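Side-chain contact in odorant-binding protein 47 (Anopheles gambiae, PDB 3PM2), which binds small hydrophobic odorants and is thought to carry them through the aqueous fluid around olfactory sensory dendrites: residues A[131-134]-A[135-139]. Sequence-based numbering, arbitrary orientation.
Sequences HPIS and GTILA
Thr136 returns to the carbonyl of Pro132 twice, one helical turn back. Its backbone N meets Pro132 O almost head-on (C=O...N 168°). Its hydroxyl OG1 donates to the same Pro132 O at 2.8 Å, coming from well above the carbonyl plane. With chi1 at -57°, OG1 sits beside its own backbone N and turns toward the N-terminal end of the helix, within reach of that oxygen. The next two amides follow the same i to i-4 pattern: Ile137 N to Ile133 O, 3.1 Å, and Leu138 N to Ser134 O, 2.9 Å. At the start of helix 133-147, His131 supplies the cap: ND1 accepts from Ile133 N at 3.0 Å, the nitrogen lying at the ring edge and nearly in its plane. Across the ring, His131 NE2 makes a weak bond to Glu115 of helix 111-118. A water bridges His131 O and Gly135 N, 2.8 Å from the latter. Ile133 and Ile137 run side by side, CD1 of the first 4.1 Å from CG1 of the second; Ile133 touches Ala107 and Ile137 touches Phe104, both of helix 92-109. ND1 can accept only while unprotonated, so the capping ring is probably neutral, with its proton on NE2, turned to Glu115.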
loop_
_atom_site.group_PDB
_atom_site.type_symbol
_atom_site.label_atom_id
_atom_site.label_comp_id
_atom_site.label_asym_id
_atom_site.label_seq_id
_atom_site.Cartn_x
_atom_site.Cartn_y
_atom_site.Cartn_z
ATOM N N HIS A 131 -5.705 10.535 -7.321
ATOM C CA HIS A 131 -4.313 10.785 -7.653
ATOM C C HIS A 131 -3.505 9.532 -7.291
ATOM O O HIS A 131 -3.715 8.970 -6.226
ATOM C CB HIS A 131 -3.771 12.014 -6.895
ATOM C CG HIS A 131 -2.468 12.536 -7.445
ATOM N ND1 HIS A 131 -1.263 11.879 -7.218
ATOM C CD2 HIS A 131 -2.219 13.680 -8.127
ATOM C CE1 HIS A 131 -0.331 12.628 -7.786
ATOM N NE2 HIS A 131 -0.861 13.717 -8.355
ATOM N N PRO A 132 -2.591 9.047 -8.159
ATOM C CA PRO A 132 -1.866 7.807 -7.824
ATOM C C PRO A 132 -0.863 7.910 -6.672
ATOM O O PRO A 132 -0.404 6.865 -6.207
ATOM C CB PRO A 132 -1.141 7.451 -9.126
ATOM C CG PRO A 132 -1.820 8.242 -10.205
ATOM C CD PRO A 132 -2.255 9.518 -9.517
ATOM N N ILE A 133 -0.490 9.119 -6.228
ATOM C CA ILE A 133 0.545 9.216 -5.172
ATOM C C ILE A 133 0.222 8.395 -3.914
ATOM O O ILE A 133 1.113 7.706 -3.391
ATOM C CB ILE A 133 0.973 10.673 -4.820
ATOM C CG1 ILE A 133 2.311 10.726 -4.038
ATOM C CG2 ILE A 133 -0.116 11.438 -4.077
ATOM C CD1 ILE A 133 3.567 10.052 -4.733
ATOM N N SER A 134 -1.020 8.475 -3.418
ATOM C CA SER A 134 -1.345 7.755 -2.171
ATOM C C SER A 134 -1.080 6.242 -2.273
ATOM O O SER A 134 -0.455 5.671 -1.381
ATOM C CB SER A 134 -2.779 8.027 -1.745
ATOM O OG SER A 134 -2.997 9.400 -1.462
ATOM N N GLY A 135 -1.562 5.627 -3.352
ATOM C CA GLY A 135 -1.378 4.199 -3.589
ATOM C C GLY A 135 0.081 3.848 -3.837
ATOM O O GLY A 135 0.552 2.808 -3.377
ATOM N N THR A 136 0.807 4.707 -4.565
ATOM C CA THR A 136 2.241 4.458 -4.843
ATOM C C THR A 136 2.985 4.292 -3.513
ATOM O O THR A 136 3.700 3.308 -3.333
ATOM C CB THR A 136 2.823 5.603 -5.670
ATOM O OG1 THR A 136 2.052 5.715 -6.875
ATOM C CG2 THR A 136 4.286 5.391 -6.003
ATOM N N ILE A 137 2.769 5.226 -2.575
ATOM C CA ILE A 137 3.436 5.195 -1.269
ATOM C C ILE A 137 2.965 4.044 -0.415
ATOM O O ILE A 137 3.795 3.262 0.104
ATOM C CB ILE A 137 3.328 6.573 -0.527
ATOM C CG1 ILE A 137 3.985 7.734 -1.353
ATOM C CG2 ILE A 137 3.936 6.510 0.898
ATOM C CD1 ILE A 137 5.537 7.622 -1.552
ATOM N N LEU A 138 1.637 3.933 -0.245
ATOM C CA LEU A 138 1.055 2.938 0.638
ATOM C C LEU A 138 1.323 1.492 0.213
ATOM O O LEU A 138 1.653 0.647 1.068
ATOM C CB LEU A 138 -0.455 3.211 0.858
ATOM C CG LEU A 138 -1.141 2.408 1.974
ATOM C CD1 LEU A 138 -0.542 2.740 3.363
ATOM C CD2 LEU A 138 -2.670 2.673 1.975
ATOM N N ALA A 139 1.188 1.208 -1.099
ATOM C CA ALA A 139 1.455 -0.115 -1.659
ATOM C C ALA A 139 2.892 -0.520 -1.375
ATOM O O ALA A 139 3.133 -1.619 -0.876
ATOM C CB ALA A 139 1.209 -0.125 -3.168
HETATM O O HOH W 1 -3.744 6.620 -4.850
#